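Local coordinates for chromosome partition protein Smc (Pyrococcus furiosus, PDB 3NWC), which is probably required for chromosome condensation and partitioning, forming a homodimer through a hinge domain that also binds DNA, at residues 130-140 with 148-159; 5-16 with 164-172. All coordinates share one frame; numbering follows the deposited sequence.

Contact 1 of 2, residues 130-140 with 148-159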
loop_
_atom_site.group_PDB
_atom_site.type_symbol
_atom_site.label_atom_id
_atom_site.label_comp_id
_atom_site.label_asym_id
_atom_site.label_seq_id
_atom_site.Cartn_x
_atom_site.Cartn_y
_atom_site.Cartn_z
ATOM N N ASP A 130 -14.768 5.766 3.073
ATOM C CA ASP A 130 -14.870 7.050 2.402
ATOM C C ASP A 130 -14.622 6.950 0.906
ATOM O O ASP A 130 -14.423 7.959 0.244
ATOM C CB ASP A 130 -13.992 8.121 3.078
ATOM C CG ASP A 130 -12.495 7.897 2.877
ATOM O OD1 ASP A 130 -12.070 6.811 2.431
ATOM O OD2 ASP A 130 -11.727 8.829 3.187
ATOM N N THR A 131 -14.680 5.728 0.371
ATOM C CA THR A 131 -14.543 5.549 -1.070
ATOM C C THR A 131 -15.868 5.705 -1.808
ATOM O O THR A 131 -16.866 5.094 -1.456
ATOM C CB THR A 131 -13.925 4.175 -1.438
ATOM O OG1 THR A 131 -12.672 4.043 -0.772
ATOM C CG2 THR A 131 -13.692 4.077 -2.938
ATOM N N VAL A 132 -15.831 6.502 -2.865
ATOM C CA VAL A 132 -16.954 6.660 -3.758
ATOM C C VAL A 132 -16.624 6.143 -5.143
ATOM O O VAL A 132 -15.510 6.323 -5.650
ATOM C CB VAL A 132 -17.363 8.159 -3.815
ATOM C CG1 VAL A 132 -18.520 8.365 -4.761
ATOM C CG2 VAL A 132 -17.698 8.653 -2.417
ATOM N N ILE A 133 -17.599 5.469 -5.747
ATOM C CA ILE A 133 -17.457 4.951 -7.098
ATOM C C ILE A 133 -18.050 5.964 -8.064
ATOM O O ILE A 133 -19.192 6.410 -7.893
ATOM C CB ILE A 133 -18.184 3.609 -7.250
ATOM C CG1 ILE A 133 -17.692 2.617 -6.187
ATOM C CG2 ILE A 133 -18.000 3.053 -8.655
ATOM C CD1 ILE A 133 -18.486 1.319 -6.134
ATOM N N VAL A 134 -17.253 6.341 -9.056
ATOM C CA VAL A 134 -17.667 7.264 -10.100
ATOM C C VAL A 134 -17.457 6.594 -11.462
ATOM O O VAL A 134 -16.706 5.621 -11.578
ATOM C CB VAL A 134 -16.878 8.582 -10.027
ATOM C CG1 VAL A 134 -16.939 9.153 -8.608
ATOM C CG2 VAL A 134 -15.437 8.362 -10.436
ATOM N N ASN A 135 -18.122 7.111 -12.488
ATOM C CA ASN A 135 -18.151 6.436 -13.785
ATOM C C ASN A 135 -16.892 6.567 -14.645
ATOM O O ASN A 135 -16.581 5.663 -15.421
ATOM C CB ASN A 135 -19.379 6.876 -14.585
ATOM C CG ASN A 135 -20.671 6.591 -13.858
ATOM O OD1 ASN A 135 -21.077 7.342 -12.967
ATOM N ND2 ASN A 135 -21.333 5.502 -14.233
ATOM N N SER A 136 -16.180 7.684 -14.531
ATOM C CA SER A 136 -14.976 7.885 -15.342
ATOM C C SER A 136 -14.003 8.915 -14.767
ATOM O O SER A 136 -14.282 9.545 -13.751
ATOM C CB SER A 136 -15.346 8.241 -16.787
ATOM O OG SER A 136 -16.552 8.978 -16.846
HETATM N N MSE A 137 -12.857 9.078 -15.424
HETATM C CA MSE A 137 -11.836 10.009 -14.952
HETATM C C MSE A 137 -12.319 11.457 -15.068
HETATM O O MSE A 137 -11.927 12.319 -14.282
HETATM C CB MSE A 137 -10.522 9.828 -15.717
HETATM C CG MSE A 137 -9.995 8.395 -15.755
HETATM SE SE MSE A 137 -8.185 8.326 -16.491
HETATM C CE MSE A 137 -7.267 9.118 -14.970
ATOM N N GLU A 138 -13.173 11.721 -16.050
ATOM C CA GLU A 138 -13.717 13.060 -16.250
ATOM C C GLU A 138 -14.536 13.489 -15.035
ATOM O O GLU A 138 -14.257 14.518 -14.428
ATOM C CB GLU A 138 -14.568 13.096 -17.518
ATOM C CG GLU A 138 -13.786 12.995 -18.826
ATOM C CD GLU A 138 -12.897 11.761 -18.912
ATOM O OE1 GLU A 138 -13.326 10.680 -18.460
ATOM O OE2 GLU A 138 -11.761 11.870 -19.423
ATOM N N GLU A 139 -15.511 12.671 -14.657
ATOM C CA GLU A 139 -16.363 12.933 -13.504
ATOM C C GLU A 139 -15.635 12.865 -12.176
ATOM O O GLU A 139 -16.278 12.815 -11.130
ATOM C CB GLU A 139 -17.501 11.907 -13.453
ATOM C CG GLU A 139 -18.673 12.170 -14.366
ATOM C CD GLU A 139 -19.639 11.004 -14.421
ATOM O OE1 GLU A 139 -19.890 10.535 -15.540
ATOM O OE2 GLU A 139 -20.133 10.560 -13.354
ATOM N N ALA A 140 -14.308 12.876 -12.210
ATOM C CA ALA A 140 -13.533 12.729 -10.990
ATOM C C ALA A 140 -12.620 13.915 -10.709
ATOM O O ALA A 140 -12.412 14.287 -9.552
ATOM C CB ALA A 140 -12.722 11.416 -11.010
ATOM N N ARG A 148 -12.218 10.433 -1.755
ATOM C CA ARG A 148 -11.605 9.191 -2.270
ATOM C C ARG A 148 -12.525 8.571 -3.312
ATOM O O ARG A 148 -13.678 8.264 -3.026
ATOM C CB ARG A 148 -11.297 8.190 -1.154
ATOM C CG ARG A 148 -10.460 6.974 -1.619
ATOM C CD ARG A 148 -10.098 6.057 -0.452
ATOM N NE ARG A 148 -8.863 5.298 -0.699
ATOM C CZ ARG A 148 -8.824 4.033 -1.114
ATOM N NH1 ARG A 148 -9.948 3.367 -1.337
ATOM N NH2 ARG A 148 -7.652 3.434 -1.300
HETATM N N MSE A 149 -12.009 8.377 -4.527
HETATM C CA MSE A 149 -12.825 7.864 -5.620
HETATM C C MSE A 149 -12.138 6.710 -6.342
HETATM O O MSE A 149 -10.914 6.646 -6.435
HETATM C CB MSE A 149 -13.131 8.970 -6.629
HETATM C CG MSE A 149 -13.948 10.122 -6.055
HETATM SE SE MSE A 149 -13.859 11.652 -7.255
HETATM C CE MSE A 149 -11.962 12.064 -7.059
ATOM N N VAL A 150 -12.946 5.805 -6.868
ATOM C CA VAL A 150 -12.424 4.776 -7.756
ATOM C C VAL A 150 -13.336 4.813 -8.972
ATOM O O VAL A 150 -14.543 4.962 -8.824
ATOM C CB VAL A 150 -12.403 3.390 -7.074
ATOM C CG1 VAL A 150 -13.815 2.981 -6.573
ATOM C CG2 VAL A 150 -11.826 2.348 -8.002
ATOM N N THR A 151 -12.773 4.739 -10.170
ATOM C CA THR A 151 -13.623 4.707 -11.363
ATOM C C THR A 151 -14.031 3.277 -11.638
ATOM O O THR A 151 -13.396 2.345 -11.166
ATOM C CB THR A 151 -12.944 5.294 -12.612
ATOM O OG1 THR A 151 -11.884 4.431 -13.049
ATOM C CG2 THR A 151 -12.403 6.684 -12.325
ATOM N N ILE A 152 -15.099 3.104 -12.405
ATOM C CA ILE A 152 -15.588 1.779 -12.710
ATOM C C ILE A 152 -14.520 0.969 -13.445
ATOM O O ILE A 152 -14.486 -0.244 -13.346
ATOM C CB ILE A 152 -16.873 1.836 -13.560
ATOM C CG1 ILE A 152 -18.060 2.194 -12.673
ATOM C CG2 ILE A 152 -17.141 0.495 -14.211
ATOM C CD1 ILE A 152 -18.541 1.027 -11.834
ATOM N N GLU A 153 -13.643 1.662 -14.164
ATOM C CA GLU A 153 -12.623 0.991 -14.964
ATOM C C GLU A 153 -11.295 0.838 -14.236
ATOM O O GLU A 153 -10.348 0.250 -14.772
ATOM C CB GLU A 153 -12.445 1.699 -16.304
ATOM C CG GLU A 153 -13.652 1.519 -17.220
ATOM C CD GLU A 153 -14.028 0.057 -17.397
ATOM O OE1 GLU A 153 -13.161 -0.813 -17.170
ATOM O OE2 GLU A 153 -15.187 -0.226 -17.761
ATOM N N GLY A 154 -11.227 1.383 -13.022
ATOM C CA GLY A 154 -10.140 1.053 -12.123
ATOM C C GLY A 154 -9.064 2.083 -11.854
ATOM O O GLY A 154 -7.974 1.728 -11.399
ATOM N N GLU A 155 -9.332 3.348 -12.144
ATOM C CA GLU A 155 -8.441 4.396 -11.663
ATOM C C GLU A 155 -8.751 4.667 -10.196
ATOM O O GLU A 155 -9.896 4.534 -9.762
ATOM C CB GLU A 155 -8.566 5.669 -12.496
ATOM C CG GLU A 155 -7.971 5.559 -13.885
ATOM C CD GLU A 155 -8.918 4.949 -14.891
ATOM O OE1 GLU A 155 -10.146 5.136 -14.749
ATOM O OE2 GLU A 155 -8.427 4.290 -15.834
ATOM N N LEU A 156 -7.725 5.022 -9.428
ATOM C CA LEU A 156 -7.894 5.270 -7.990
ATOM C C LEU A 156 -7.415 6.656 -7.630
ATOM O O LEU A 156 -6.307 7.050 -7.995
ATOM C CB LEU A 156 -7.106 4.239 -7.170
ATOM C CG LEU A 156 -7.093 4.446 -5.652
ATOM C CD1 LEU A 156 -8.514 4.280 -5.058
ATOM C CD2 LEU A 156 -6.122 3.477 -4.987
ATOM N N TYR A 157 -8.261 7.390 -6.909
ATOM C CA TYR A 157 -7.952 8.724 -6.433
ATOM C C TYR A 157 -8.003 8.683 -4.912
ATOM O O TYR A 157 -9.078 8.604 -4.320
ATOM C CB TYR A 157 -8.998 9.719 -6.941
ATOM C CG TYR A 157 -9.004 9.887 -8.441
ATOM C CD1 TYR A 157 -8.443 11.007 -9.036
ATOM C CD2 TYR A 157 -9.561 8.916 -9.266
ATOM C CE1 TYR A 157 -8.434 11.159 -10.407
ATOM C CE2 TYR A 157 -9.561 9.063 -10.637
ATOM C CZ TYR A 157 -9.001 10.185 -11.203
ATOM O OH TYR A 157 -8.999 10.330 -12.572
ATOM N N GLU A 158 -6.843 8.701 -4.275
ATOM C CA GLU A 158 -6.823 8.684 -2.823
ATOM C C GLU A 158 -7.269 10.058 -2.347
ATOM O O GLU A 158 -7.180 11.037 -3.085
ATOM C CB GLU A 158 -5.434 8.289 -2.308
ATOM C CG GLU A 158 -5.055 6.854 -2.687
ATOM C CD GLU A 158 -3.660 6.461 -2.241
ATOM O OE1 GLU A 158 -3.442 6.324 -1.020
ATOM O OE2 GLU A 158 -2.785 6.277 -3.116
ATOM N N ARG A 159 -7.797 10.137 -1.133
ATOM C CA ARG A 159 -8.319 11.414 -0.658
ATOM C C ARG A 159 -7.190 12.443 -0.557
ATOM O O ARG A 159 -7.415 13.652 -0.677
ATOM C CB ARG A 159 -9.017 11.236 0.690
ATOM C CG ARG A 159 -9.814 12.451 1.147
ATOM C CD ARG A 159 -10.593 12.118 2.402
ATOM N NE ARG A 159 -11.388 13.237 2.899
ATOM C CZ ARG A 159 -12.506 13.088 3.608
ATOM N NH1 ARG A 159 -12.955 11.867 3.879
ATOM N NH2 ARG A 159 -13.179 14.151 4.035
HETATM O O HOH W 1 -13.997 10.565 0.554
HETATM O O HOH W 2 -14.279 4.356 -15.808
#
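Val132 lies opposite Met149 and Val134 opposite Thr151 in parallel strands 131-134 and 148-151 of the mixed sheet of the SMC hinge domain. Val132 bonds through its backbone to Arg148 and Val150, and Val134 N to Val150 O. The central bond, Val150 N to Val132 O, is 2.9 Å. A type I turn at Thr151 to Gly154 then leads back into strand 156-157.

Arg148 has CG anti to the backbone N (chi1 -171°) and an extended chain. This brings Arg148 NH1 to Thr131 OG1 in a hydrogen bond of 2.9 Å, in the guanidinium plane. Arg148 NH1 also bonds Ala58 O, and Leu156 CD1 lies over one guanidinium face. On the same side of the sheet, Ile133 and Val150 lie side by side, with their CG1 atoms 3.9 Å apart. Helix 52-59 covers Val150 there.

The other side holds Met149, Val134 and Ala140. Ala140 CB sits over a face of the Tyr157 ring, 4.1 Å from the centroid, and 3.9 Å from SE of Met149, a selenomethionine. Glu155 OE1 accepts from Thr151 OG1, while OE2 pairs with Lys82 of the second subunit. Beyond the strands, Asp130 OD2 and Arg159 NH1 form a salt bridge whose hydrogen bond is weak.

Met137, also a selenomethionine, bends at chi3 (72°) and lays its CE against the phenol end of Tyr157. Tyr157 OH is buried without a polar partner in the model, 3.2 Å from Met137 CE.

Contact 2 of 2, residues 5-16 with 164-172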
loop_
_atom_site.group_PDB
_atom_site.type_symbol
_atom_site.label_atom_id
_atom_site.label_comp_id
_atom_site.label_asym_id
_atom_site.label_seq_id
_atom_site.Cartn_x
_atom_site.Cartn_y
_atom_site.Cartn_z
ATOM N N SER A 5 -12.532 -5.674 -21.687
ATOM C CA SER A 5 -11.310 -5.065 -21.172
ATOM C C SER A 5 -11.365 -4.991 -19.650
ATOM O O SER A 5 -10.366 -5.237 -18.970
ATOM C CB SER A 5 -11.047 -3.685 -21.796
ATOM O OG SER A 5 -12.042 -2.729 -21.456
ATOM N N SER A 6 -12.544 -4.679 -19.126
ATOM C CA SER A 6 -12.754 -4.627 -17.686
ATOM C C SER A 6 -12.536 -5.991 -17.049
ATOM O O SER A 6 -11.971 -6.088 -15.965
ATOM C CB SER A 6 -14.171 -4.159 -17.363
ATOM O OG SER A 6 -14.384 -2.826 -17.781
ATOM N N GLU A 7 -13.022 -7.040 -17.707
ATOM C CA GLU A 7 -12.882 -8.384 -17.170
ATOM C C GLU A 7 -11.421 -8.774 -17.152
ATOM O O GLU A 7 -10.943 -9.365 -16.183
ATOM C CB GLU A 7 -13.683 -9.400 -17.996
ATOM C CG GLU A 7 -15.170 -9.318 -17.746
ATOM C CD GLU A 7 -15.980 -10.291 -18.575
ATOM O OE1 GLU A 7 -15.420 -10.923 -19.496
ATOM O OE2 GLU A 7 -17.189 -10.417 -18.295
ATOM N N ARG A 8 -10.714 -8.466 -18.239
ATOM C CA ARG A 8 -9.287 -8.763 -18.317
ATOM C C ARG A 8 -8.540 -8.022 -17.202
ATOM O O ARG A 8 -7.657 -8.591 -16.540
ATOM C CB ARG A 8 -8.731 -8.397 -19.702
ATOM C CG ARG A 8 -9.293 -9.290 -20.818
ATOM C CD ARG A 8 -8.687 -8.967 -22.168
ATOM N NE ARG A 8 -9.156 -9.919 -23.170
ATOM C CZ ARG A 8 -8.582 -11.099 -23.397
ATOM N NH1 ARG A 8 -7.510 -11.453 -22.706
ATOM N NH2 ARG A 8 -9.066 -11.924 -24.317
ATOM N N GLU A 9 -8.894 -6.761 -17.006
ATOM C CA GLU A 9 -8.301 -5.942 -15.939
ATOM C C GLU A 9 -8.494 -6.579 -14.576
ATOM O O GLU A 9 -7.566 -6.632 -13.768
ATOM C CB GLU A 9 -8.915 -4.522 -15.916
ATOM C CG GLU A 9 -8.374 -3.582 -16.984
ATOM C CD GLU A 9 -6.889 -3.319 -16.813
ATOM O OE1 GLU A 9 -6.531 -2.528 -15.922
ATOM O OE2 GLU A 9 -6.082 -3.909 -17.564
ATOM N N LEU A 10 -9.713 -7.025 -14.302
ATOM C CA LEU A 10 -10.027 -7.658 -13.020
ATOM C C LEU A 10 -9.231 -8.938 -12.792
ATOM O O LEU A 10 -8.662 -9.149 -11.722
ATOM C CB LEU A 10 -11.528 -7.967 -12.910
ATOM C CG LEU A 10 -11.985 -8.675 -11.630
ATOM C CD1 LEU A 10 -11.684 -7.814 -10.410
ATOM C CD2 LEU A 10 -13.470 -9.026 -11.679
ATOM N N ILE A 11 -9.202 -9.812 -13.792
ATOM C CA ILE A 11 -8.423 -11.042 -13.678
ATOM C C ILE A 11 -6.968 -10.704 -13.387
ATOM O O ILE A 11 -6.339 -11.309 -12.514
ATOM C CB ILE A 11 -8.506 -11.902 -14.966
ATOM C CG1 ILE A 11 -9.957 -12.289 -15.253
ATOM C CG2 ILE A 11 -7.638 -13.149 -14.822
ATOM C CD1 ILE A 11 -10.582 -13.156 -14.182
ATOM N N ALA A 12 -6.433 -9.730 -14.125
ATOM C CA ALA A 12 -5.029 -9.356 -13.956
ATOM C C ALA A 12 -4.790 -8.769 -12.573
ATOM O O ALA A 12 -3.831 -9.104 -11.905
ATOM C CB ALA A 12 -4.569 -8.403 -15.039
ATOM N N ALA A 13 -5.674 -7.883 -12.134
ATOM C CA ALA A 13 -5.488 -7.295 -10.820
ATOM C C ALA A 13 -5.469 -8.362 -9.727
ATOM O O ALA A 13 -4.663 -8.304 -8.789
ATOM C CB ALA A 13 -6.578 -6.249 -10.558
ATOM N N GLU A 14 -6.378 -9.318 -9.832
ATOM C CA GLU A 14 -6.498 -10.380 -8.849
ATOM C C GLU A 14 -5.262 -11.260 -8.853
ATOM O O GLU A 14 -4.736 -11.624 -7.806
ATOM C CB GLU A 14 -7.743 -11.218 -9.129
ATOM C CG GLU A 14 -9.039 -10.423 -8.926
ATOM C CD GLU A 14 -10.291 -11.197 -9.303
ATOM O OE1 GLU A 14 -10.220 -12.107 -10.163
ATOM O OE2 GLU A 14 -11.356 -10.885 -8.736
ATOM N N ALA A 15 -4.786 -11.581 -10.053
ATOM C CA ALA A 15 -3.580 -12.398 -10.183
ATOM C C ALA A 15 -2.362 -11.701 -9.586
ATOM O O ALA A 15 -1.526 -12.331 -8.931
ATOM C CB ALA A 15 -3.346 -12.749 -11.671
ATOM N N GLN A 16 -2.263 -10.392 -9.790
ATOM C CA GLN A 16 -1.110 -9.662 -9.277
ATOM C C GLN A 16 -1.142 -9.570 -7.763
ATOM O O GLN A 16 -0.103 -9.637 -7.105
ATOM C CB GLN A 16 -0.994 -8.275 -9.913
ATOM C CG GLN A 16 -0.913 -8.369 -11.437
ATOM C CD GLN A 16 -0.432 -7.104 -12.118
ATOM O OE1 GLN A 16 -0.666 -6.007 -11.646
ATOM N NE2 GLN A 16 0.270 -7.268 -13.242
ATOM N N THR A 164 -3.706 6.938 -9.098
ATOM C CA THR A 164 -3.172 5.683 -9.619
ATOM C C THR A 164 -3.928 5.269 -10.861
ATOM O O THR A 164 -5.158 5.290 -10.877
ATOM C CB THR A 164 -3.301 4.528 -8.612
ATOM O OG1 THR A 164 -2.600 4.866 -7.410
ATOM C CG2 THR A 164 -2.697 3.247 -9.208
ATOM N N GLY A 165 -3.192 4.926 -11.910
ATOM C CA GLY A 165 -3.817 4.539 -13.159
ATOM C C GLY A 165 -2.892 3.709 -14.018
ATOM O O GLY A 165 -1.690 3.638 -13.767
ATOM N N GLY A 166 -3.470 3.098 -15.052
ATOM C CA GLY A 166 -2.771 2.208 -15.963
ATOM C C GLY A 166 -3.421 0.841 -16.008
ATOM O O GLY A 166 -4.246 0.507 -15.158
ATOM N N HIS A 167 -3.059 0.045 -17.003
ATOM C CA HIS A 167 -3.611 -1.294 -17.114
ATOM C C HIS A 167 -2.996 -2.264 -16.135
ATOM O O HIS A 167 -1.771 -2.336 -15.984
ATOM C CB HIS A 167 -3.409 -1.837 -18.528
ATOM C CG HIS A 167 -4.168 -1.085 -19.568
ATOM N ND1 HIS A 167 -3.870 -1.174 -20.912
ATOM C CD2 HIS A 167 -5.210 -0.230 -19.465
ATOM C CE1 HIS A 167 -4.701 -0.401 -21.591
ATOM N NE2 HIS A 167 -5.521 0.183 -20.737
ATOM N N PHE A 168 -3.849 -3.051 -15.504
ATOM C CA PHE A 168 -3.371 -4.226 -14.784
ATOM C C PHE A 168 -2.915 -5.295 -15.773
ATOM O O PHE A 168 -1.972 -6.033 -15.513
ATOM C CB PHE A 168 -4.476 -4.801 -13.900
ATOM C CG PHE A 168 -4.742 -3.996 -12.661
ATOM C CD1 PHE A 168 -3.964 -4.171 -11.530
ATOM C CD2 PHE A 168 -5.771 -3.067 -12.631
ATOM C CE1 PHE A 168 -4.211 -3.434 -10.379
ATOM C CE2 PHE A 168 -6.014 -2.323 -11.484
ATOM C CZ PHE A 168 -5.237 -2.522 -10.358
ATOM N N ARG A 169 -3.600 -5.396 -16.900
ATOM C CA ARG A 169 -3.334 -6.531 -17.788
ATOM C C ARG A 169 -2.043 -6.283 -18.549
ATOM O O ARG A 169 -1.747 -5.159 -18.967
ATOM C CB ARG A 169 -4.510 -6.785 -18.722
ATOM C CG ARG A 169 -4.735 -5.718 -19.757
ATOM C CD ARG A 169 -6.114 -5.872 -20.365
ATOM N NE ARG A 169 -6.336 -4.924 -21.451
ATOM C CZ ARG A 169 -6.839 -3.705 -21.296
ATOM N NH1 ARG A 169 -7.186 -3.263 -20.089
ATOM N NH2 ARG A 169 -7.003 -2.924 -22.355
ATOM N N ALA A 170 -1.262 -7.345 -18.691
ATOM C CA ALA A 170 0.061 -7.238 -19.260
ATOM C C ALA A 170 -0.019 -7.378 -20.774
ATOM O O ALA A 170 -1.024 -7.831 -21.314
ATOM C CB ALA A 170 0.955 -8.310 -18.686
ATOM N N ARG A 171 1.052 -6.980 -21.444
ATOM C CA ARG A 171 1.114 -7.060 -22.904
ATOM C C ARG A 171 1.003 -8.514 -23.372
ATOM O O ARG A 171 0.200 -8.834 -24.259
ATOM C CB ARG A 171 2.411 -6.421 -23.397
ATOM C CG ARG A 171 2.652 -6.546 -24.897
ATOM C CD ARG A 171 3.974 -5.902 -25.290
ATOM N NE ARG A 171 3.943 -4.445 -25.168
ATOM C CZ ARG A 171 3.395 -3.625 -26.060
ATOM N NH1 ARG A 171 2.814 -4.108 -27.151
ATOM N NH2 ARG A 171 3.426 -2.315 -25.856
ATOM N N GLY A 172 1.798 -9.384 -22.756
ATOM C CA GLY A 172 1.857 -10.789 -23.135
ATOM C C GLY A 172 2.570 -11.007 -24.460
ATOM O O GLY A 172 2.900 -10.052 -25.166
HETATM O O HOH W 3 -0.208 -3.610 -13.694
HETATM O O HOH W 4 0.652 -6.118 -15.801
#
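Glu9 of helix 4-19 reaches across to Phe168 and Arg169, in the irregular chain that follows strand 163-165 of the hinge domain. SMC hinges are flanked by coiled coils, so this helix and this tail probably lie near the coiled-coil junction.

The tight part centres on the Glu9 carboxylate. The chain bends at chi2 (-63°), which turns both oxygens toward the tail. Glu9 OE1 accepts from Phe168 N at 2.8 Å, on its syn side and nearly straight (168°). Glu9 OE2 takes two donors from opposite faces of its plane. Arg169 N lies 3.0 Å from Glu9 OE2, and Arg169 NH1 makes a salt bridge to it at 2.8 Å. The carboxylate and guanidinium planes stand nearly perpendicular, at 82°. Ser5 CB and the His167 ring flank the guanidinium on its two faces. Replacing Glu9 with an alanine would probably leave the backbone N-H groups of Phe168 and Arg169 without their acceptor and the guanidinium without its counter-charge.

Next to this, Ala13 CB sits over the centre of the Phe168 ring, 3.5 Å from the centroid, a CH-pi contact. Ala12 CB presses on the Phe168 carbonyl. Val57 of helix 52-59 and Arg88 of the second subunit also pack on Phe168.

The two ends are looser. Arg8 lends only CB, against Arg169 CD, and its guanidinium turns away to Glu4. At the other end Gln16 relies on water. One water donates to both Gln16 OE1 and His167 O. A second donates to Phe168 O at 2.6 Å and accepts a weak bond from Gln16 NE2, 2.8 Å away.

Overall arrangement
From the N terminus, the chain enters helix 4-19, the first half of contact 2. It then runs through the other helices and sheets of the hinge domain before reaching 130-140. Contact 1 closes a short loop between 130-140 and 148-159. Only after strand 163-165 does the chain return to the first helix, so contact 2 closes a much longer loop with contact 1 nested inside it. Their centres are about 17 Å apart. The two meet directly: strands 156-157 and 163-165 are neighbours in one sheet, and Glu153 OE1 approaches Ser6 OG. Both contacts touch the second subunit, and strand 163-165 continues the sheet into it.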